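Local coordinates for glucose-6-phosphate isomerase (Thermus thermophilus, PDB 1ZZG), which probably catalyses the reversible isomerization of glucose 6-phosphate to fructose 6-phosphate, a step shared by glycolysis and gluconeogenesis, at residues A[66-74]-A[92-100]; A[22-33]-A[383-393]. All coordinates share one frame; numbering follows the deposited sequence.

Interaction 1: A[66-74]-A[92-100]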
loop_
_atom_site.group_PDB
_atom_site.type_symbol
_atom_site.label_atom_id
_atom_site.label_comp_id
_atom_site.label_asym_id
_atom_site.label_seq_id
_atom_site.Cartn_x
_atom_site.Cartn_y
_atom_site.Cartn_z
ATOM N N VAL A 66 -0.674 -1.300 -28.981
ATOM C CA VAL A 66 -1.087 -1.480 -27.592
ATOM C C VAL A 66 -1.321 -0.175 -26.829
ATOM O O VAL A 66 -0.435 0.675 -26.745
ATOM C CB VAL A 66 -0.051 -2.322 -26.803
ATOM C CG1 VAL A 66 -0.444 -2.387 -25.328
ATOM C CG2 VAL A 66 0.034 -3.727 -27.385
ATOM N N GLU A 67 -2.526 -0.034 -26.278
ATOM C CA GLU A 67 -2.894 1.136 -25.485
ATOM C C GLU A 67 -3.164 0.688 -24.054
ATOM O O GLU A 67 -3.096 1.481 -23.119
ATOM C CB GLU A 67 -4.143 1.813 -26.050
ATOM C CG GLU A 67 -3.882 2.740 -27.230
ATOM C CD GLU A 67 -5.131 3.493 -27.667
ATOM O OE1 GLU A 67 -5.867 3.989 -26.785
ATOM O OE2 GLU A 67 -5.372 3.599 -28.887
ATOM N N ASP A 68 -3.489 -0.590 -23.894
ATOM C CA ASP A 68 -3.757 -1.151 -22.576
ATOM C C ASP A 68 -2.967 -2.443 -22.408
ATOM O O ASP A 68 -3.044 -3.348 -23.236
ATOM C CB ASP A 68 -5.259 -1.406 -22.405
ATOM C CG ASP A 68 -6.063 -0.114 -22.318
ATOM O OD1 ASP A 68 -6.225 0.424 -21.200
ATOM O OD2 ASP A 68 -6.518 0.377 -23.374
ATOM N N PHE A 69 -2.196 -2.512 -21.328
ATOM C CA PHE A 69 -1.369 -3.675 -21.022
ATOM C C PHE A 69 -1.933 -4.341 -19.768
ATOM O O PHE A 69 -1.857 -3.774 -18.677
ATOM C CB PHE A 69 0.068 -3.212 -20.758
ATOM C CG PHE A 69 1.068 -4.325 -20.665
ATOM C CD1 PHE A 69 1.933 -4.588 -21.722
ATOM C CD2 PHE A 69 1.169 -5.098 -19.511
ATOM C CE1 PHE A 69 2.886 -5.603 -21.633
ATOM C CE2 PHE A 69 2.116 -6.114 -19.412
ATOM C CZ PHE A 69 2.978 -6.366 -20.477
ATOM N N VAL A 70 -2.508 -5.531 -19.920
ATOM C CA VAL A 70 -3.075 -6.245 -18.778
ATOM C C VAL A 70 -2.090 -7.307 -18.293
ATOM O O VAL A 70 -1.882 -8.324 -18.958
ATOM C CB VAL A 70 -4.422 -6.936 -19.144
ATOM C CG1 VAL A 70 -4.925 -7.766 -17.964
ATOM C CG2 VAL A 70 -5.464 -5.883 -19.544
ATOM N N LEU A 71 -1.479 -7.070 -17.137
ATOM C CA LEU A 71 -0.530 -8.034 -16.600
ATOM C C LEU A 71 -1.233 -8.964 -15.622
ATOM O O LEU A 71 -1.659 -8.542 -14.550
ATOM C CB LEU A 71 0.632 -7.318 -15.897
ATOM C CG LEU A 71 1.929 -8.112 -15.673
ATOM C CD1 LEU A 71 2.986 -7.168 -15.092
ATOM C CD2 LEU A 71 1.691 -9.306 -14.741
ATOM N N ILE A 72 -1.372 -10.228 -16.003
ATOM C CA ILE A 72 -2.007 -11.206 -15.131
ATOM C C ILE A 72 -0.877 -11.910 -14.392
ATOM O O ILE A 72 -0.177 -12.757 -14.956
ATOM C CB ILE A 72 -2.838 -12.247 -15.927
ATOM C CG1 ILE A 72 -3.838 -11.531 -16.845
ATOM C CG2 ILE A 72 -3.572 -13.166 -14.951
ATOM C CD1 ILE A 72 -4.817 -12.453 -17.585
ATOM N N GLY A 73 -0.685 -11.534 -13.131
ATOM C CA GLY A 73 0.383 -12.123 -12.347
ATOM C C GLY A 73 0.257 -11.686 -10.907
ATOM O O GLY A 73 -0.408 -10.689 -10.604
ATOM N N ILE A 74 0.920 -12.405 -10.013
ATOM C CA ILE A 74 0.808 -12.078 -8.607
ATOM C C ILE A 74 2.133 -12.254 -7.869
ATOM O O ILE A 74 3.002 -13.007 -8.304
ATOM C CB ILE A 74 -0.307 -12.954 -7.987
ATOM C CG1 ILE A 74 -0.793 -12.355 -6.669
ATOM C CG2 ILE A 74 0.192 -14.379 -7.795
ATOM C CD1 ILE A 74 -2.073 -13.004 -6.181
ATOM N N GLY A 92 2.313 6.469 -21.683
ATOM C CA GLY A 92 0.899 6.736 -21.508
ATOM C C GLY A 92 0.075 5.473 -21.669
ATOM O O GLY A 92 -1.146 5.503 -21.531
ATOM N N VAL A 93 0.730 4.360 -21.990
ATOM C CA VAL A 93 0.017 3.093 -22.108
ATOM C C VAL A 93 -0.589 2.852 -20.726
ATOM O O VAL A 93 0.056 3.111 -19.712
ATOM C CB VAL A 93 0.974 1.926 -22.462
ATOM C CG1 VAL A 93 0.264 0.581 -22.272
ATOM C CG2 VAL A 93 1.440 2.064 -23.897
ATOM N N ARG A 94 -1.827 2.377 -20.690
ATOM C CA ARG A 94 -2.513 2.129 -19.426
ATOM C C ARG A 94 -2.282 0.698 -18.966
ATOM O O ARG A 94 -2.554 -0.248 -19.702
ATOM C CB ARG A 94 -4.017 2.376 -19.583
ATOM C CG ARG A 94 -4.395 3.805 -19.968
ATOM C CD ARG A 94 -5.896 3.914 -20.217
ATOM N NE ARG A 94 -6.306 3.213 -21.435
ATOM C CZ ARG A 94 -6.332 3.761 -22.649
ATOM N NH1 ARG A 94 -5.975 5.028 -22.821
ATOM N NH2 ARG A 94 -6.712 3.040 -23.695
ATOM N N PHE A 95 -1.787 0.542 -17.743
ATOM C CA PHE A 95 -1.519 -0.783 -17.198
ATOM C C PHE A 95 -2.597 -1.219 -16.213
ATOM O O PHE A 95 -3.092 -0.420 -15.405
ATOM C CB PHE A 95 -0.138 -0.800 -16.535
ATOM C CG PHE A 95 0.997 -0.804 -17.515
ATOM C CD1 PHE A 95 1.614 -2.000 -17.881
ATOM C CD2 PHE A 95 1.433 0.383 -18.104
ATOM C CE1 PHE A 95 2.645 -2.020 -18.817
ATOM C CE2 PHE A 95 2.471 0.377 -19.047
ATOM C CZ PHE A 95 3.076 -0.828 -19.404
ATOM N N HIS A 96 -2.962 -2.494 -16.302
ATOM C CA HIS A 96 -3.994 -3.085 -15.452
ATOM C C HIS A 96 -3.391 -4.354 -14.877
ATOM O O HIS A 96 -2.900 -5.207 -15.617
ATOM C CB HIS A 96 -5.226 -3.403 -16.298
ATOM C CG HIS A 96 -5.672 -2.256 -17.150
ATOM N ND1 HIS A 96 -6.336 -1.162 -16.638
ATOM C CD2 HIS A 96 -5.498 -2.005 -18.470
ATOM C CE1 HIS A 96 -6.549 -0.286 -17.604
ATOM N NE2 HIS A 96 -6.050 -0.773 -18.726
ATOM N N TYR A 97 -3.433 -4.483 -13.558
ATOM C CA TYR A 97 -2.825 -5.628 -12.896
ATOM C C TYR A 97 -3.810 -6.609 -12.281
ATOM O O TYR A 97 -4.545 -6.271 -11.349
ATOM C CB TYR A 97 -1.863 -5.122 -11.813
ATOM C CG TYR A 97 -0.743 -4.254 -12.357
ATOM C CD1 TYR A 97 0.466 -4.821 -12.767
ATOM C CD2 TYR A 97 -0.908 -2.876 -12.507
ATOM C CE1 TYR A 97 1.481 -4.042 -13.316
ATOM C CE2 TYR A 97 0.113 -2.081 -13.057
ATOM C CZ TYR A 97 1.302 -2.676 -13.459
ATOM O OH TYR A 97 2.310 -1.916 -14.016
ATOM N N LEU A 98 -3.831 -7.824 -12.816
ATOM C CA LEU A 98 -4.698 -8.859 -12.278
ATOM C C LEU A 98 -3.865 -9.658 -11.279
ATOM O O LEU A 98 -3.336 -10.730 -11.595
ATOM C CB LEU A 98 -5.229 -9.776 -13.382
ATOM C CG LEU A 98 -6.739 -9.651 -13.611
ATOM C CD1 LEU A 98 -7.025 -8.330 -14.341
ATOM C CD2 LEU A 98 -7.254 -10.841 -14.431
ATOM N N ASP A 99 -3.734 -9.091 -10.082
ATOM C CA ASP A 99 -2.986 -9.691 -8.980
ATOM C C ASP A 99 -4.006 -10.042 -7.902
ATOM O O ASP A 99 -3.755 -9.907 -6.703
ATOM C CB ASP A 99 -1.970 -8.685 -8.437
ATOM C CG ASP A 99 -2.617 -7.384 -7.987
ATOM O OD1 ASP A 99 -3.788 -7.147 -8.356
ATOM O OD2 ASP A 99 -1.957 -6.594 -7.270
ATOM N N HIS A 100 -5.171 -10.491 -8.353
ATOM C CA HIS A 100 -6.260 -10.845 -7.453
ATOM C C HIS A 100 -7.292 -11.610 -8.279
ATOM O O HIS A 100 -7.163 -11.722 -9.503
ATOM C CB HIS A 100 -6.890 -9.567 -6.915
ATOM C CG HIS A 100 -7.602 -8.781 -7.968
ATOM N ND1 HIS A 100 -8.894 -9.063 -8.356
ATOM C CD2 HIS A 100 -7.176 -7.781 -8.775
ATOM C CE1 HIS A 100 -9.232 -8.270 -9.357
ATOM N NE2 HIS A 100 -8.207 -7.484 -9.631
#
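Asp68 and Phe69 pair in parallel with Arg94 and Phe95, on the two strands of a beta-alpha-beta unit (strand 68-72, helix 79-88, strand 94-98) in the five-stranded parallel sheet of the SIS fold. Strand 94-98 is outermost within the chain; strand 118-124 flanks 68-72 on its other edge. The backbone ladder alternates from Arg94 N to Glu67 O (2.9 Å) through Leu71 N to His96 O, ending with Gly73 N on Leu98 O.

On one face, Phe95 CE1 lies 3.3 Å from Phe69 CG, the rings oblique at 37°, and Tyr97 CE1 touches Leu71 CD1. Pro198 and Phe201 cover the phenylalanines.

The other face is polar at the end of Asp68, Arg94 and His96 and continues as an apolar strip of Val70, Ile72 and Leu98. Arg94, bent at chi3 (-70°), turns its guanidinium side-on to Asp68: NE meets OD1 at 2.8 Å and NH2 meets OD2 at 2.7 Å. Glu67 OE1 adds a weak bond to NH2, while OE2 pairs with Lys117. A leucine at Asp68 would probably leave Arg94 without its two-pronged partner and His96 without the bond that fixes its ring. His96 NE2 reaches the anti side of Asp68 OD1 at 2.8 Å, nearly straight and in the imidazole plane.

Interaction 2: A[22-33]-A[383-393]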
loop_
_atom_site.group_PDB
_atom_site.type_symbol
_atom_site.label_atom_id
_atom_site.label_comp_id
_atom_site.label_asym_id
_atom_site.label_seq_id
_atom_site.Cartn_x
_atom_site.Cartn_y
_atom_site.Cartn_z
ATOM N N LEU A 22 32.788 -11.001 10.066
ATOM C CA LEU A 22 31.479 -11.649 9.969
ATOM C C LEU A 22 30.830 -11.333 8.626
ATOM O O LEU A 22 30.272 -12.213 7.971
ATOM C CB LEU A 22 30.555 -11.164 11.095
ATOM C CG LEU A 22 29.199 -11.877 11.172
ATOM C CD1 LEU A 22 29.402 -13.254 11.768
ATOM C CD2 LEU A 22 28.220 -11.082 12.016
ATOM N N LEU A 23 30.897 -10.066 8.228
ATOM C CA LEU A 23 30.315 -9.636 6.961
ATOM C C LEU A 23 31.077 -10.247 5.777
ATOM O O LEU A 23 30.464 -10.687 4.799
ATOM C CB LEU A 23 30.329 -8.103 6.866
ATOM C CG LEU A 23 29.464 -7.329 7.872
ATOM C CD1 LEU A 23 29.744 -5.840 7.769
ATOM C CD2 LEU A 23 27.992 -7.609 7.607
ATOM N N GLU A 24 32.407 -10.280 5.868
ATOM C CA GLU A 24 33.235 -10.844 4.799
ATOM C C GLU A 24 32.896 -12.315 4.574
ATOM O O GLU A 24 32.824 -12.779 3.435
ATOM C CB GLU A 24 34.724 -10.725 5.141
ATOM C CG GLU A 24 35.248 -9.306 5.318
ATOM C CD GLU A 24 35.343 -8.534 4.020
ATOM O OE1 GLU A 24 35.089 -9.118 2.941
ATOM O OE2 GLU A 24 35.684 -7.335 4.082
ATOM N N GLU A 25 32.689 -13.043 5.667
ATOM C CA GLU A 25 32.359 -14.463 5.591
ATOM C C GLU A 25 30.956 -14.663 5.015
ATOM O O GLU A 25 30.722 -15.586 4.234
ATOM C CB GLU A 25 32.470 -15.097 6.983
ATOM C CG GLU A 25 32.029 -16.549 7.082
ATOM C CD GLU A 25 32.747 -17.466 6.105
ATOM O OE1 GLU A 25 33.787 -17.054 5.545
ATOM O OE2 GLU A 25 32.272 -18.607 5.907
ATOM N N ALA A 26 30.022 -13.791 5.388
ATOM C CA ALA A 26 28.662 -13.892 4.869
ATOM C C ALA A 26 28.724 -13.748 3.344
ATOM O O ALA A 26 28.098 -14.521 2.610
ATOM C CB ALA A 26 27.782 -12.797 5.477
ATOM N N ARG A 27 29.495 -12.769 2.872
ATOM C CA ARG A 27 29.640 -12.550 1.432
ATOM C C ARG A 27 30.308 -13.743 0.739
ATOM O O ARG A 27 29.856 -14.190 -0.322
ATOM C CB ARG A 27 30.441 -11.267 1.156
ATOM C CG ARG A 27 30.840 -11.100 -0.309
ATOM C CD ARG A 27 31.238 -9.660 -0.658
ATOM N NE ARG A 27 32.451 -9.209 0.027
ATOM C CZ ARG A 27 32.960 -7.986 -0.095
ATOM N NH1 ARG A 27 32.363 -7.089 -0.876
ATOM N NH2 ARG A 27 34.061 -7.653 0.567
ATOM N N ARG A 28 31.379 -14.261 1.335
ATOM C CA ARG A 28 32.081 -15.411 0.760
ATOM C C ARG A 28 31.119 -16.600 0.624
ATOM O O ARG A 28 31.060 -17.253 -0.422
ATOM C CB ARG A 28 33.271 -15.812 1.649
ATOM C CG ARG A 28 34.172 -16.898 1.047
ATOM C CD ARG A 28 34.954 -17.647 2.129
ATOM N NE ARG A 28 34.057 -18.392 3.014
ATOM C CZ ARG A 28 33.354 -19.460 2.654
ATOM N NH1 ARG A 28 33.439 -19.938 1.421
ATOM N NH2 ARG A 28 32.536 -20.037 3.518
ATOM N N ARG A 29 30.369 -16.883 1.685
ATOM C CA ARG A 29 29.421 -17.992 1.663
ATOM C C ARG A 29 28.418 -17.857 0.525
ATOM O O ARG A 29 28.069 -18.843 -0.126
ATOM C CB ARG A 29 28.658 -18.083 2.984
ATOM C CG ARG A 29 29.491 -18.547 4.158
ATOM C CD ARG A 29 28.632 -18.747 5.396
ATOM N NE ARG A 29 29.435 -19.221 6.522
ATOM C CZ ARG A 29 28.932 -19.660 7.672
ATOM N NH1 ARG A 29 27.616 -19.688 7.859
ATOM N NH2 ARG A 29 29.743 -20.079 8.636
ATOM N N LEU A 30 27.949 -16.637 0.293
ATOM C CA LEU A 30 26.981 -16.398 -0.771
ATOM C C LEU A 30 27.607 -16.615 -2.147
ATOM O O LEU A 30 27.049 -17.324 -2.990
ATOM C CB LEU A 30 26.429 -14.972 -0.677
ATOM C CG LEU A 30 25.448 -14.551 -1.782
ATOM C CD1 LEU A 30 24.164 -15.375 -1.691
ATOM C CD2 LEU A 30 25.139 -13.063 -1.647
ATOM N N LEU A 31 28.767 -16.004 -2.371
ATOM C CA LEU A 31 29.449 -16.132 -3.654
ATOM C C LEU A 31 29.907 -17.562 -3.941
ATOM O O LEU A 31 29.970 -17.973 -5.104
ATOM C CB LEU A 31 30.645 -15.169 -3.727
ATOM C CG LEU A 31 30.311 -13.668 -3.702
ATOM C CD1 LEU A 31 31.588 -12.844 -3.749
ATOM C CD2 LEU A 31 29.414 -13.321 -4.889
ATOM N N ALA A 32 30.217 -18.322 -2.893
ATOM C CA ALA A 32 30.652 -19.704 -3.074
ATOM C C ALA A 32 29.515 -20.552 -3.639
ATOM O O ALA A 32 29.756 -21.575 -4.277
ATOM C CB ALA A 32 31.131 -20.300 -1.747
ATOM N N LYS A 33 28.280 -20.116 -3.408
ATOM C CA LYS A 33 27.108 -20.854 -3.877
ATOM C C LYS A 33 26.794 -20.684 -5.362
ATOM O O LYS A 33 25.983 -21.430 -5.910
ATOM C CB LYS A 33 25.875 -20.461 -3.056
ATOM C CG LYS A 33 25.914 -20.906 -1.604
ATOM C CD LYS A 33 24.705 -20.371 -0.839
ATOM C CE LYS A 33 24.707 -20.867 0.597
ATOM N NZ LYS A 33 23.550 -20.358 1.380
ATOM N N TRP A 383 20.815 -7.728 -2.844
ATOM C CA TRP A 383 22.096 -8.168 -2.289
ATOM C C TRP A 383 22.017 -8.121 -0.767
ATOM O O TRP A 383 22.433 -9.056 -0.083
ATOM C CB TRP A 383 23.243 -7.270 -2.751
ATOM C CG TRP A 383 23.810 -7.641 -4.072
ATOM C CD1 TRP A 383 23.573 -7.029 -5.268
ATOM C CD2 TRP A 383 24.738 -8.702 -4.339
ATOM N NE1 TRP A 383 24.302 -7.638 -6.268
ATOM C CE2 TRP A 383 25.025 -8.668 -5.723
ATOM C CE3 TRP A 383 25.358 -9.676 -3.540
ATOM C CZ2 TRP A 383 25.905 -9.571 -6.331
ATOM C CZ3 TRP A 383 26.240 -10.577 -4.148
ATOM C CH2 TRP A 383 26.500 -10.515 -5.529
ATOM N N GLN A 384 21.499 -7.013 -0.247
ATOM C CA GLN A 384 21.340 -6.843 1.193
ATOM C C GLN A 384 20.611 -8.050 1.750
ATOM O O GLN A 384 21.031 -8.645 2.735
ATOM C CB GLN A 384 20.523 -5.586 1.486
ATOM C CG GLN A 384 19.962 -5.511 2.896
ATOM C CD GLN A 384 19.100 -4.281 3.098
ATOM O OE1 GLN A 384 19.590 -3.155 3.048
ATOM N NE2 GLN A 384 17.802 -4.491 3.317
ATOM N N THR A 385 19.509 -8.406 1.097
ATOM C CA THR A 385 18.698 -9.536 1.518
ATOM C C THR A 385 19.448 -10.868 1.429
ATOM O O THR A 385 19.363 -11.694 2.344
ATOM C CB THR A 385 17.406 -9.604 0.681
ATOM O OG1 THR A 385 16.689 -8.367 0.818
ATOM C CG2 THR A 385 16.528 -10.753 1.149
ATOM N N ALA A 386 20.183 -11.082 0.341
ATOM C CA ALA A 386 20.938 -12.327 0.192
ATOM C C ALA A 386 22.022 -12.416 1.274
ATOM O O ALA A 386 22.237 -13.480 1.855
ATOM C CB ALA A 386 21.562 -12.414 -1.208
ATOM N N PHE A 387 22.703 -11.306 1.548
ATOM C CA PHE A 387 23.734 -11.306 2.590
ATOM C C PHE A 387 23.102 -11.658 3.941
ATOM O O PHE A 387 23.664 -12.435 4.723
ATOM C CB PHE A 387 24.430 -9.935 2.692
ATOM C CG PHE A 387 25.361 -9.623 1.537
ATOM C CD1 PHE A 387 26.220 -10.597 1.028
ATOM C CD2 PHE A 387 25.405 -8.341 0.988
ATOM C CE1 PHE A 387 27.115 -10.301 -0.015
ATOM C CE2 PHE A 387 26.291 -8.032 -0.051
ATOM C CZ PHE A 387 27.149 -9.016 -0.553
ATOM N N LEU A 388 21.937 -11.075 4.217
ATOM C CA LEU A 388 21.229 -11.356 5.462
ATOM C C LEU A 388 20.841 -12.832 5.550
ATOM O O LEU A 388 20.751 -13.399 6.642
ATOM C CB LEU A 388 19.981 -10.475 5.577
ATOM C CG LEU A 388 20.275 -9.046 6.031
ATOM C CD1 LEU A 388 19.025 -8.174 5.929
ATOM C CD2 LEU A 388 20.793 -9.097 7.463
ATOM N N GLY A 389 20.611 -13.458 4.402
ATOM C CA GLY A 389 20.266 -14.871 4.409
ATOM C C GLY A 389 21.403 -15.670 5.024
ATOM O O GLY A 389 21.178 -16.662 5.726
ATOM N N GLU A 390 22.634 -15.237 4.762
ATOM C CA GLU A 390 23.809 -15.907 5.305
ATOM C C GLU A 390 24.002 -15.550 6.778
ATOM O O GLU A 390 24.274 -16.421 7.604
ATOM C CB GLU A 390 25.067 -15.509 4.518
ATOM C CG GLU A 390 25.070 -15.933 3.049
ATOM C CD GLU A 390 24.790 -17.417 2.861
ATOM O OE1 GLU A 390 25.052 -18.198 3.802
ATOM O OE2 GLU A 390 24.323 -17.806 1.768
ATOM N N LEU A 391 23.869 -14.267 7.103
ATOM C CA LEU A 391 24.034 -13.815 8.480
ATOM C C LEU A 391 23.025 -14.451 9.429
ATOM O O LEU A 391 23.337 -14.692 10.593
ATOM C CB LEU A 391 23.916 -12.290 8.559
ATOM C CG LEU A 391 25.037 -11.476 7.906
ATOM C CD1 LEU A 391 24.635 -10.014 7.857
ATOM C CD2 LEU A 391 26.337 -11.649 8.690
ATOM N N TRP A 392 21.818 -14.725 8.939
ATOM C CA TRP A 392 20.787 -15.328 9.779
ATOM C C TRP A 392 20.656 -16.833 9.575
ATOM O O TRP A 392 19.774 -17.471 10.148
ATOM C CB TRP A 392 19.433 -14.646 9.543
ATOM C CG TRP A 392 19.407 -13.202 9.958
ATOM C CD1 TRP A 392 20.420 -12.497 10.547
ATOM C CD2 TRP A 392 18.331 -12.272 9.769
ATOM N NE1 TRP A 392 20.043 -11.188 10.731
ATOM C CE2 TRP A 392 18.766 -11.021 10.262
ATOM C CE3 TRP A 392 17.042 -12.376 9.230
ATOM C CZ2 TRP A 392 17.958 -9.874 10.229
ATOM C CZ3 TRP A 392 16.235 -11.236 9.196
ATOM C CH2 TRP A 392 16.699 -10.001 9.693
ATOM N N GLU A 393 21.538 -17.395 8.754
ATOM C CA GLU A 393 21.554 -18.833 8.496
ATOM C C GLU A 393 20.230 -19.420 8.039
ATOM O O GLU A 393 19.750 -20.419 8.584
ATOM C CB GLU A 393 22.035 -19.574 9.744
ATOM C CG GLU A 393 23.375 -19.072 10.248
ATOM C CD GLU A 393 23.933 -19.917 11.376
ATOM O OE1 GLU A 393 23.197 -20.178 12.355
ATOM O OE2 GLU A 393 25.111 -20.315 11.281
HETATM O O HOH W 1 25.342 -18.769 6.479
HETATM O O HOH W 2 22.385 -19.669 4.334
#
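Leu30 sets CG opposite its backbone N (chi1 177°), which carries CD2 in among Trp383, Ala386, Phe387 and Glu390, while Glu390 folds at chi2 (-53°), which brings its carboxylate to Lys33. The result is a steep crossing of helix 20-32 over the last turns of helix 371-391, with segment axes 8.5 Å apart at 103° and Leu30 as a knob in a hole. Its CD2 lies 3.7 Å from Ala386 CB and equally near Trp383 CZ3, meeting the indole obliquely; Leu31 CD2 comes to the edge of the same indole at CH2. Arg27 runs alongside Phe387, its CB 3.7 Å from CE1, and sends its guanidinium on to Glu24 and the carbonyls of Ala220 and Ala222.

Ala26 sits where the backbones come nearest, and its small CB lets Leu391 CD2 approach to 3.7 Å. The same CD2 also meets Leu22 CG, while CD1 meets Leu23 CD2. Helix 371-391 closes just beyond in a Schellman motif, with Glu393 at positive phi.

The polar margin centres on Glu390. The extended Lys33, approaching from the direction opposite to Glu390, puts NZ 2.7 Å from Glu390 OE2, on the syn lone pair. OE1 is served by water: one molecule bridges it and Glu390 O to Arg29 NH1, and a second donates to OE1 and takes a weak bond from Lys33 NZ. Arg29 NE is bonded to Glu25 OE2, which lies in the plane of the guanidinium and also takes a bond from Arg28. Buried yet given a direct cation and two waters, the Glu390 carboxylate is probably stabilised in its charged form, making a charged, hydrated margin beside an apolar knob-into-hole core.

Interaction 1 joins neighbouring strands of one beta-alpha-beta unit, only 18 residues apart in sequence, whereas interaction 2 brings together helices separated by some 350 residues, near the two ends of the chain. Their centres are 36 Å apart, on opposite sides of the chain's centre, and they share no element. The strand pair is mostly buried and bound by a regular backbone ladder; the helix pair is partly buried and held chiefly by side chains, with water at its margin and no direct backbone bond between the helices. In 66-74/92-100 a carboxylate takes bonds from an arginine and a histidine, in 22-33/383-393 from one lysine and two waters. Interaction 1 also ends near the predicted active site and second subunit; interaction 2 lies away from both.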